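NO-binding heme-dependent sensor protein (Shewanella oneidensis, PDB 4U9B) binds a heme cofactor and probably senses nitric oxide through it, as a gas-sensing signalling protein of the H-NOX family. Local coordinates at residues A[63-77]-A[138-152]. Sequence-based numbering, arbitrary orientation.
With ZN (zinc ion), chain D; HEM (protoporphyrin IX containing Fe), chain B.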
ATOM      1  N   GLN A  63       2.754  -0.834 -12.470  1.00 26.58           N
ATOM      2  CA  GLN A  63       1.567  -0.811 -11.624  1.00 27.33           C
ATOM      3  C   GLN A  63       1.177  -2.204 -11.128  1.00 25.94           C
ATOM      4  O   GLN A  63       0.576  -2.339 -10.059  1.00 27.38           O
ATOM      5  CB  GLN A  63       0.396  -0.169 -12.377  1.00 30.22           C
ATOM      6  CG  GLN A  63       0.622   1.297 -12.732  1.00 31.84           C
ATOM      7  CD  GLN A  63       0.936   2.158 -11.518  1.00 34.10           C
ATOM      8  OE1 GLN A  63       0.546   1.836 -10.399  1.00 34.57           O
ATOM      9  NE2 GLN A  63       1.659   3.250 -11.735  1.00 35.24           N
ATOM     10  N   ASP A  64       1.514  -3.234 -11.896  1.00 24.69           N
ATOM     11  CA  ASP A  64       1.243  -4.606 -11.479  1.00 25.98           C
ATOM     12  C   ASP A  64       2.186  -5.019 -10.350  1.00 26.46           C
ATOM     13  O   ASP A  64       1.795  -5.747  -9.437  1.00 26.88           O
ATOM     14  CB  ASP A  64       1.378  -5.570 -12.659  1.00 31.46           C
ATOM     15  CG  ASP A  64       0.170  -5.540 -13.588  1.00 35.24           C
ATOM     16  OD1 ASP A  64      -0.941  -5.186 -13.136  1.00 36.25           O
ATOM     17  OD2 ASP A  64       0.332  -5.884 -14.776  1.00 35.72           O
ATOM     18  N   VAL A  65       3.427  -4.551 -10.413  1.00 23.67           N
ATOM     19  CA  VAL A  65       4.383  -4.794  -9.340  1.00 25.18           C
ATOM     20  C   VAL A  65       3.934  -4.059  -8.080  1.00 24.92           C
ATOM     21  O   VAL A  65       4.003  -4.597  -6.975  1.00 25.21           O
ATOM     22  CB  VAL A  65       5.804  -4.345  -9.737  1.00 25.63           C
ATOM     23  CG1 VAL A  65       6.768  -4.452  -8.553  1.00 27.62           C
ATOM     24  CG2 VAL A  65       6.305  -5.176 -10.909  1.00 25.77           C
ATOM     25  N   VAL A  66       3.464  -2.828  -8.261  1.00 21.90           N
ATOM     26  CA  VAL A  66       3.002  -2.004  -7.149  1.00 21.91           C
ATOM     27  C   VAL A  66       1.795  -2.639  -6.469  1.00 21.30           C
ATOM     28  O   VAL A  66       1.670  -2.605  -5.245  1.00 20.29           O
ATOM     29  CB  VAL A  66       2.658  -0.577  -7.634  1.00 20.83           C
ATOM     30  CG1 VAL A  66       1.873   0.201  -6.581  1.00 24.29           C
ATOM     31  CG2 VAL A  66       3.936   0.170  -8.002  1.00 19.94           C
ATOM     32  N   LYS A  67       0.910  -3.224  -7.266  1.00 21.03           N
ATOM     33  CA  LYS A  67      -0.276  -3.882  -6.726  1.00 21.19           C
ATOM     34  C   LYS A  67       0.121  -5.128  -5.943  1.00 22.23           C
ATOM     35  O   LYS A  67      -0.435  -5.406  -4.882  1.00 22.68           O
ATOM     36  CB  LYS A  67      -1.250  -4.239  -7.851  1.00 22.31           C
ATOM     37  CG  LYS A  67      -2.528  -4.928  -7.385  1.00 27.12           C
ATOM     38  CD  LYS A  67      -3.489  -5.163  -8.544  1.00 30.78           C
ATOM     39  CE  LYS A  67      -4.772  -5.836  -8.079  1.00 35.32           C
ATOM     40  NZ  LYS A  67      -5.797  -5.928  -9.164  1.00 37.24           N
ATOM     41  N   ALA A  68       1.094  -5.868  -6.465  1.00 24.29           N
ATOM     42  CA  ALA A  68       1.593  -7.059  -5.786  1.00 24.08           C
ATOM     43  C   ALA A  68       2.216  -6.685  -4.448  1.00 26.44           C
ATOM     44  O   ALA A  68       1.987  -7.345  -3.432  1.00 29.16           O
ATOM     45  CB  ALA A  68       2.603  -7.781  -6.654  1.00 26.03           C
ATOM     46  N   PHE A  69       3.009  -5.621  -4.457  1.00 22.59           N
ATOM     47  CA  PHE A  69       3.606  -5.107  -3.233  1.00 20.76           C
ATOM     48  C   PHE A  69       2.533  -4.688  -2.237  1.00 20.37           C
ATOM     49  O   PHE A  69       2.646  -4.968  -1.047  1.00 22.05           O
ATOM     50  CB  PHE A  69       4.527  -3.928  -3.546  1.00 21.47           C
ATOM     51  CG  PHE A  69       5.044  -3.221  -2.326  1.00 21.78           C
ATOM     52  CD1 PHE A  69       5.750  -3.909  -1.356  1.00 21.42           C
ATOM     53  CD2 PHE A  69       4.842  -1.864  -2.163  1.00 21.40           C
ATOM     54  CE1 PHE A  69       6.230  -3.259  -0.238  1.00 20.44           C
ATOM     55  CE2 PHE A  69       5.321  -1.208  -1.048  1.00 21.03           C
ATOM     56  CZ  PHE A  69       6.017  -1.908  -0.084  1.00 20.19           C
ATOM     57  N   GLY A  70       1.495  -4.020  -2.732  1.00 19.95           N
ATOM     58  CA  GLY A  70       0.396  -3.584  -1.887  1.00 22.04           C
ATOM     59  C   GLY A  70      -0.248  -4.727  -1.124  1.00 23.96           C
ATOM     60  O   GLY A  70      -0.551  -4.602   0.065  1.00 22.75           O
ATOM     61  N   GLN A  71      -0.457  -5.849  -1.804  1.00 22.18           N
ATOM     62  CA  GLN A  71      -1.066  -7.008  -1.166  1.00 25.55           C
ATOM     63  C   GLN A  71      -0.127  -7.599  -0.124  1.00 25.42           C
ATOM     64  O   GLN A  71      -0.556  -7.984   0.965  1.00 25.47           O
ATOM     65  CB  GLN A  71      -1.439  -8.061  -2.206  1.00 29.01           C
ATOM     66  CG  GLN A  71      -2.179  -9.247  -1.620  1.00 33.49           C
ATOM     67  CD  GLN A  71      -3.056  -9.960  -2.633  1.00 37.09           C
ATOM     68  OE1 GLN A  71      -2.917  -9.770  -3.842  1.00 37.44           O
ATOM     69  NE2 GLN A  71      -3.971 -10.784  -2.140  1.00 40.64           N
ATOM     70  N   PHE A  72       1.156  -7.665  -0.467  1.00 24.94           N
ATOM     71  CA  PHE A  72       2.180  -8.125   0.460  1.00 25.13           C
ATOM     72  C   PHE A  72       2.248  -7.189   1.662  1.00 24.50           C
ATOM     73  O   PHE A  72       2.440  -7.625   2.798  1.00 25.77           O
ATOM     74  CB  PHE A  72       3.541  -8.195  -0.251  1.00 28.11           C
ATOM     75  CG  PHE A  72       4.645  -8.798   0.581  1.00 28.52           C
ATOM     76  CD1 PHE A  72       5.406  -8.006   1.429  1.00 27.39           C
ATOM     77  CD2 PHE A  72       4.937 -10.150   0.495  1.00 30.13           C
ATOM     78  CE1 PHE A  72       6.426  -8.555   2.187  1.00 28.80           C
ATOM     79  CE2 PHE A  72       5.957 -10.706   1.250  1.00 31.61           C
ATOM     80  CZ  PHE A  72       6.704  -9.906   2.097  1.00 30.42           C
ATOM     81  N   LEU A  73       2.059  -5.900   1.398  1.00 23.11           N
ATOM     82  CA  LEU A  73       2.259  -4.858   2.399  1.00 21.42           C
ATOM     83  C   LEU A  73       1.242  -4.899   3.536  1.00 23.21           C
ATOM     84  O   LEU A  73       1.540  -4.455   4.646  1.00 24.79           O
ATOM     85  CB  LEU A  73       2.223  -3.481   1.728  1.00 22.31           C
ATOM     86  CG  LEU A  73       2.342  -2.240   2.620  1.00 21.65           C
ATOM     87  CD1 LEU A  73       3.656  -2.230   3.393  1.00 21.79           C
ATOM     88  CD2 LEU A  73       2.208  -0.978   1.780  1.00 20.44           C
ATOM     89  N   PHE A  74       0.042  -5.418   3.285  1.00 23.34           N
ATOM     90  CA  PHE A  74      -0.963  -5.403   4.337  1.00 24.14           C
ATOM     91  C   PHE A  74      -0.507  -6.217   5.542  1.00 25.44           C
ATOM     92  O   PHE A  74      -0.602  -5.756   6.677  1.00 24.11           O
ATOM     93  CB  PHE A  74      -2.312  -5.933   3.866  1.00 24.46           C
ATOM     94  CG  PHE A  74      -3.358  -5.864   4.932  1.00 24.31           C
ATOM     95  CD1 PHE A  74      -4.101  -4.713   5.111  1.00 25.34           C
ATOM     96  CD2 PHE A  74      -3.558  -6.929   5.796  1.00 25.67           C
ATOM     97  CE1 PHE A  74      -5.045  -4.633   6.112  1.00 26.22           C
ATOM     98  CE2 PHE A  74      -4.503  -6.854   6.799  1.00 27.51           C
ATOM     99  CZ  PHE A  74      -5.247  -5.705   6.956  1.00 28.09           C
ATOM    100  N   ASN A  75      -0.018  -7.427   5.295  1.00 25.61           N
ATOM    101  CA  ASN A  75       0.467  -8.273   6.375  1.00 29.38           C
ATOM    102  C   ASN A  75       1.688  -7.654   7.046  1.00 26.43           C
ATOM    103  O   ASN A  75       1.878  -7.790   8.254  1.00 27.27           O
ATOM    104  CB  ASN A  75       0.809  -9.665   5.851  1.00 37.12           C
ATOM    105  CG  ASN A  75      -0.305 -10.260   5.018  1.00 48.70           C
ATOM    106  OD1 ASN A  75      -0.519  -9.862   3.870  1.00 54.66           O
ATOM    107  ND2 ASN A  75      -1.020 -11.222   5.588  1.00 49.16           N
ATOM    108  N   GLY A  76       2.510  -6.973   6.254  1.00 24.61           N
ATOM    109  CA  GLY A  76       3.689  -6.306   6.773  1.00 26.55           C
ATOM    110  C   GLY A  76       3.311  -5.221   7.762  1.00 26.07           C
ATOM    111  O   GLY A  76       3.960  -5.052   8.792  1.00 28.70           O
ATOM    112  N   LEU A  77       2.248  -4.489   7.443  1.00 24.70           N
ATOM    113  CA  LEU A  77       1.745  -3.441   8.322  1.00 25.82           C
ATOM    114  C   LEU A  77       0.990  -4.039   9.504  1.00 26.54           C
ATOM    115  O   LEU A  77       1.141  -3.590  10.640  1.00 26.38           O
ATOM    116  CB  LEU A  77       0.834  -2.486   7.550  1.00 25.75           C
ATOM    117  CG  LEU A  77       1.510  -1.627   6.483  1.00 27.44           C
ATOM    118  CD1 LEU A  77       0.466  -0.954   5.605  1.00 26.10           C
ATOM    119  CD2 LEU A  77       2.415  -0.591   7.131  1.00 28.38           C
ATOM    120  N   LEU A 138      -0.423   6.194  -5.886  1.00 19.44           N
ATOM    121  CA  LEU A 138      -0.241   4.782  -5.548  1.00 18.36           C
ATOM    122  C   LEU A 138      -1.569   4.043  -5.396  1.00 16.91           C
ATOM    123  O   LEU A 138      -1.732   3.204  -4.509  1.00 17.17           O
ATOM    124  CB  LEU A 138       0.575   4.661  -4.257  1.00 19.68           C
ATOM    125  CG  LEU A 138       2.080   4.893  -4.402  1.00 18.67           C
ATOM    126  CD1 LEU A 138       2.715   5.120  -3.038  1.00 20.45           C
ATOM    127  CD2 LEU A 138       2.731   3.709  -5.096  1.00 20.50           C
ATOM    128  N   CYS A 139      -2.514   4.340  -6.276  1.00 17.20           N
ATOM    129  CA  CYS A 139      -3.831   3.714  -6.206  1.00 15.53           C
ATOM    130  C   CYS A 139      -3.748   2.201  -6.386  1.00 16.48           C
ATOM    131  O   CYS A 139      -4.575   1.463  -5.852  1.00 18.27           O
ATOM    132  CB  CYS A 139      -4.764   4.313  -7.256  1.00 17.63           C
ATOM    133  SG  CYS A 139      -4.167   4.148  -8.948  1.00 20.07           S
ATOM    134  N   PHE A 140      -2.749   1.731  -7.128  1.00 18.42           N
ATOM    135  CA  PHE A 140      -2.605   0.295  -7.341  1.00 20.50           C
ATOM    136  C   PHE A 140      -2.070  -0.370  -6.079  1.00 21.20           C
ATOM    137  O   PHE A 140      -2.345  -1.545  -5.824  1.00 19.27           O
ATOM    138  CB  PHE A 140      -1.699   0.004  -8.540  1.00 22.02           C
ATOM    139  CG  PHE A 140      -2.436  -0.050  -9.849  1.00 26.02           C
ATOM    140  CD1 PHE A 140      -2.849   1.112 -10.476  1.00 27.11           C
ATOM    141  CD2 PHE A 140      -2.720  -1.266 -10.449  1.00 29.29           C
ATOM    142  CE1 PHE A 140      -3.528   1.064 -11.679  1.00 27.54           C
ATOM    143  CE2 PHE A 140      -3.400  -1.319 -11.653  1.00 30.45           C
ATOM    144  CZ  PHE A 140      -3.806  -0.151 -12.266  1.00 30.65           C
ATOM    145  N   CYS A 141      -1.322   0.384  -5.280  1.00 19.54           N
ATOM    146  CA  CYS A 141      -0.883  -0.107  -3.981  1.00 18.68           C
ATOM    147  C   CYS A 141      -2.092  -0.187  -3.050  1.00 18.00           C
ATOM    148  O   CYS A 141      -2.220  -1.124  -2.259  1.00 19.34           O
ATOM    149  CB  CYS A 141       0.205   0.800  -3.395  1.00 18.00           C
ATOM    150  SG  CYS A 141       0.938   0.213  -1.843  1.00 20.83           S
ATOM    151  N   ALA A 142      -2.984   0.793  -3.161  1.00 17.95           N
ATOM    152  CA  ALA A 142      -4.225   0.793  -2.389  1.00 17.39           C
ATOM    153  C   ALA A 142      -5.073  -0.418  -2.752  1.00 17.08           C
ATOM    154  O   ALA A 142      -5.635  -1.085  -1.878  1.00 18.14           O
ATOM    155  CB  ALA A 142      -5.011   2.078  -2.632  1.00 18.26           C
ATOM    156  N   GLU A 143      -5.169  -0.695  -4.048  1.00 18.79           N
ATOM    157  CA  GLU A 143      -5.948  -1.830  -4.526  1.00 20.02           C
ATOM    158  C   GLU A 143      -5.354  -3.114  -3.957  1.00 19.71           C
ATOM    159  O   GLU A 143      -6.075  -3.976  -3.456  1.00 22.14           O
ATOM    160  CB  GLU A 143      -5.975  -1.865  -6.065  1.00 22.65           C
ATOM    161  CG  GLU A 143      -6.938  -2.891  -6.637  1.00 27.07           C
ATOM    162  CD  GLU A 143      -7.107  -2.796  -8.145  1.00 28.45           C
ATOM    163  OE1 GLU A 143      -7.174  -1.672  -8.687  1.00 28.57           O
ATOM    164  OE2 GLU A 143      -7.186  -3.858  -8.790  1.00 31.14           O
ATOM    165  N   GLY A 144      -4.030  -3.220  -4.015  1.00 19.57           N
ATOM    166  CA  GLY A 144      -3.330  -4.370  -3.472  1.00 20.89           C
ATOM    167  C   GLY A 144      -3.577  -4.546  -1.986  1.00 22.44           C
ATOM    168  O   GLY A 144      -3.860  -5.652  -1.523  1.00 23.82           O
ATOM    169  N   LEU A 145      -3.475  -3.451  -1.239  1.00 22.11           N
ATOM    170  CA  LEU A 145      -3.704  -3.473   0.205  1.00 21.03           C
ATOM    171  C   LEU A 145      -5.118  -3.927   0.557  1.00 21.11           C
ATOM    172  O   LEU A 145      -5.327  -4.615   1.558  1.00 22.23           O
ATOM    173  CB  LEU A 145      -3.441  -2.091   0.802  1.00 19.68           C
ATOM    174  CG  LEU A 145      -1.965  -1.773   1.043  1.00 19.47           C
ATOM    175  CD1 LEU A 145      -1.732  -0.277   1.110  1.00 19.86           C
ATOM    176  CD2 LEU A 145      -1.495  -2.448   2.317  1.00 20.70           C
ATOM    177  N   LEU A 146      -6.087  -3.535  -0.261  1.00 20.20           N
ATOM    178  CA  LEU A 146      -7.470  -3.939  -0.042  1.00 21.40           C
ATOM    179  C   LEU A 146      -7.615  -5.445  -0.210  1.00 22.22           C
ATOM    180  O   LEU A 146      -8.297  -6.100   0.578  1.00 22.14           O
ATOM    181  CB  LEU A 146      -8.404  -3.198  -0.999  1.00 18.56           C
ATOM    182  CG  LEU A 146      -8.628  -1.722  -0.660  1.00 20.02           C
ATOM    183  CD1 LEU A 146      -9.155  -0.967  -1.868  1.00 20.67           C
ATOM    184  CD2 LEU A 146      -9.595  -1.588   0.513  1.00 21.44           C
ATOM    185  N   PHE A 147      -6.967  -5.996  -1.230  1.00 24.43           N
ATOM    186  CA  PHE A 147      -6.985  -7.439  -1.437  1.00 24.94           C
ATOM    187  C   PHE A 147      -6.270  -8.142  -0.288  1.00 24.09           C
ATOM    188  O   PHE A 147      -6.679  -9.218   0.146  1.00 26.35           O
ATOM    189  CB  PHE A 147      -6.335  -7.804  -2.774  1.00 23.89           C
ATOM    190  CG  PHE A 147      -7.233  -7.605  -3.961  1.00 24.83           C
ATOM    191  CD1 PHE A 147      -8.331  -8.429  -4.160  1.00 25.00           C
ATOM    192  CD2 PHE A 147      -6.975  -6.609  -4.887  1.00 26.84           C
ATOM    193  CE1 PHE A 147      -9.159  -8.254  -5.253  1.00 26.86           C
ATOM    194  CE2 PHE A 147      -7.800  -6.433  -5.986  1.00 28.00           C
ATOM    195  CZ  PHE A 147      -8.892  -7.256  -6.166  1.00 27.46           C
ATOM    196  N   GLY A 148      -5.197  -7.527   0.201  1.00 24.78           N
ATOM    197  CA  GLY A 148      -4.472  -8.064   1.337  1.00 26.46           C
ATOM    198  C   GLY A 148      -5.349  -8.098   2.574  1.00 27.47           C
ATOM    199  O   GLY A 148      -5.362  -9.084   3.313  1.00 27.95           O
ATOM    200  N   ALA A 149      -6.085  -7.014   2.795  1.00 24.94           N
ATOM    201  CA  ALA A 149      -6.994  -6.920   3.930  1.00 23.85           C
ATOM    202  C   ALA A 149      -8.122  -7.934   3.793  1.00 25.46           C
ATOM    203  O   ALA A 149      -8.582  -8.500   4.780  1.00 28.87           O
ATOM    204  CB  ALA A 149      -7.558  -5.514   4.042  1.00 24.29           C
ATOM    205  N   ALA A 150      -8.562  -8.158   2.559  1.00 26.08           N
ATOM    206  CA  ALA A 150      -9.610  -9.134   2.293  1.00 28.75           C
ATOM    207  C   ALA A 150      -9.135 -10.540   2.667  1.00 32.16           C
ATOM    208  O   ALA A 150      -9.847 -11.283   3.346  1.00 31.37           O
ATOM    209  CB  ALA A 150     -10.026  -9.072   0.838  1.00 25.73           C
ATOM    210  N   GLN A 151      -7.928 -10.893   2.231  1.00 34.06           N
ATOM    211  CA  GLN A 151      -7.320 -12.178   2.579  1.00 38.84           C
ATOM    212  C   GLN A 151      -7.260 -12.375   4.089  1.00 40.75           C
ATOM    213  O   GLN A 151      -7.610 -13.440   4.603  1.00 42.85           O
ATOM    214  CB  GLN A 151      -5.909 -12.276   1.997  1.00 43.16           C
ATOM    215  CG  GLN A 151      -5.844 -12.853   0.590  1.00 47.96           C
ATOM    216  CD  GLN A 151      -6.032 -14.361   0.557  1.00 51.37           C
ATOM    217  OE1 GLN A 151      -6.039 -15.022   1.596  1.00 50.85           O
ATOM    218  NE2 GLN A 151      -6.182 -14.912  -0.643  1.00 51.90           N
ATOM    219  N   HIS A 152      -6.804 -11.340   4.784  1.00 39.05           N
ATOM    220  CA  HIS A 152      -6.701 -11.347   6.239  1.00 38.53           C
ATOM    221  C   HIS A 152      -8.015 -11.755   6.903  1.00 38.76           C
ATOM    222  O   HIS A 152      -8.024 -12.552   7.842  1.00 36.70           O
ATOM    223  CB  HIS A 152      -6.274  -9.962   6.727  1.00 38.46           C
ATOM    224  CG  HIS A 152      -6.165  -9.845   8.214  1.00 37.84           C
ATOM    225  ND1 HIS A 152      -5.067 -10.292   8.919  1.00 37.89           N
ATOM    226  CD2 HIS A 152      -7.011  -9.319   9.130  1.00 36.91           C
ATOM    227  CE1 HIS A 152      -5.245 -10.051  10.205  1.00 38.38           C
ATOM    228  NE2 HIS A 152      -6.417  -9.461  10.361  1.00 39.28           N
TER
HETATM  229 ZN    ZN D 203      -6.169   4.767  -9.955  1.00 20.46          ZN
HETATM  230  CHA HEM B 201       0.707   4.435   3.298  1.00 18.94           C
HETATM  231  CHB HEM B 201      -3.577   2.786   1.763  1.00 17.84           C
HETATM  232  CHC HEM B 201      -3.977   0.024   5.700  1.00 22.34           C
HETATM  233  CHD HEM B 201      -0.362   2.558   7.707  1.00 19.74           C
HETATM  234  C1A HEM B 201      -0.331   4.074   2.474  1.00 16.36           C
HETATM  235  C2A HEM B 201      -0.353   4.169   1.028  1.00 17.66           C
HETATM  236  C3A HEM B 201      -1.539   3.709   0.614  1.00 19.07           C
HETATM  237  C4A HEM B 201      -2.304   3.310   1.773  1.00 16.69           C
HETATM  238  CMA HEM B 201      -2.034   3.604  -0.839  1.00 18.26           C
HETATM  239  CAA HEM B 201       0.784   4.704   0.128  1.00 20.86           C
HETATM  240  CBA HEM B 201       0.952   6.216   0.296  1.00 20.90           C
HETATM  241  CGA HEM B 201       0.054   7.021  -0.618  1.00 20.79           C
HETATM  242  O1A HEM B 201       0.139   8.280  -0.575  1.00 18.80           O
HETATM  243  O2A HEM B 201      -0.746   6.434  -1.394  1.00 20.05           O
HETATM  244  C1B HEM B 201      -4.041   1.853   2.656  1.00 19.64           C
HETATM  245  C2B HEM B 201      -5.185   0.990   2.464  1.00 17.62           C
HETATM  246  C3B HEM B 201      -5.310   0.226   3.566  1.00 20.65           C
HETATM  247  C4B HEM B 201      -4.225   0.579   4.465  1.00 21.45           C
HETATM  248  CMB HEM B 201      -6.059   1.048   1.190  1.00 17.93           C
HETATM  249  CAB HEM B 201      -6.337  -0.879   3.908  1.00 22.02           C
HETATM  250  CBB HEM B 201      -7.071  -1.519   2.993  1.00 25.41           C
HETATM  251  C1C HEM B 201      -3.032   0.471   6.600  1.00 23.21           C
HETATM  252  C2C HEM B 201      -2.812  -0.063   7.925  1.00 23.38           C
HETATM  253  C3C HEM B 201      -1.825   0.627   8.508  1.00 21.14           C
HETATM  254  C4C HEM B 201      -1.370   1.630   7.553  1.00 21.92           C
HETATM  255  CMC HEM B 201      -3.610  -1.231   8.540  1.00 25.31           C
HETATM  256  CAC HEM B 201      -1.305   0.330   9.939  1.00 24.26           C
HETATM  257  CBC HEM B 201      -0.506   1.160  10.619  1.00 34.22           C
HETATM  258  C1D HEM B 201       0.309   3.206   6.693  1.00 20.11           C
HETATM  259  C2D HEM B 201       1.603   3.828   6.845  1.00 20.12           C
HETATM  260  C3D HEM B 201       1.936   4.412   5.474  1.00 18.80           C
HETATM  261  C4D HEM B 201       0.812   4.091   4.627  1.00 18.66           C
HETATM  262  CMD HEM B 201       2.474   3.882   8.114  1.00 21.15           C
HETATM  263  CAD HEM B 201       3.204   5.181   5.068  1.00 19.68           C
HETATM  264  CBD HEM B 201       3.012   6.677   5.299  1.00 20.18           C
HETATM  265  CGD HEM B 201       4.268   7.394   4.882  1.00 20.63           C
HETATM  266  O1D HEM B 201       5.047   6.802   4.096  1.00 22.04           O
HETATM  267  O2D HEM B 201       4.494   8.552   5.329  1.00 21.26           O
HETATM  268  NA  HEM B 201      -1.537   3.537   2.896  1.00 17.74           N
HETATM  269  NB  HEM B 201      -3.477   1.576   3.880  1.00 20.43           N
HETATM  270  NC  HEM B 201      -2.134   1.504   6.407  1.00 21.71           N
HETATM  271  ND  HEM B 201      -0.124   3.381   5.378  1.00 19.89           N
HETATM  272 FE   HEM B 201      -1.925   2.663   4.706  1.00 20.95          FE
HETATM  273  O   HOH W   1      -0.447   3.153  -8.530  1.00 25.14           O
HETATM  274  O   HOH W   2      -3.093 -10.673   3.592  1.00 40.87           O
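Gly70 and Gly144 face each other with CA atoms 4.1 Å apart, and glycine is what permits it: a CB on either would clash with the opposite backbone, at Gly144 with Lys67 O. The axes of 63-77 and 139-152 thus come within 6.4 Å at a crossing angle of -43°, and CA-H...O contacts such as Gln71 CA to Gly144 O (3.1 Å) bridge the gap. Lys67 runs along one flank, extended throughout: CB and CG pass Phe140 O, CG also meeting Gly144 CA; CD and CE approach Glu143 OE2, CE also touching Phe147 CE2; and NZ closes a salt bridge with Glu143 OE2 (2.5 Å), on the anti side, 34° out of the carboxylate plane. The other oxygen of Glu143 bonds to His161, a zinc ligand alongside Cys139, so the bridge probably helps orient that second-shell carboxylate. In this H-NOX fold the helix pair lies against the heme: Leu145 fits among Gly70, Leu73, Phe74 and Leu77, its CD2 touching helix 63-77 while CD1 rests 3.5 Å from HEM C1B. Phe74, its chi1 of -178° turning the ring toward helix 139-152, lays one face against Ala149 CA, a CH-pi contact 3.5 Å from the ring centroid. Cut back to an alanine, Phe74 would probably leave a gap against Ala149 and deprive His152 CB of its neighbour, Phe74 CE2, at 3.6 Å.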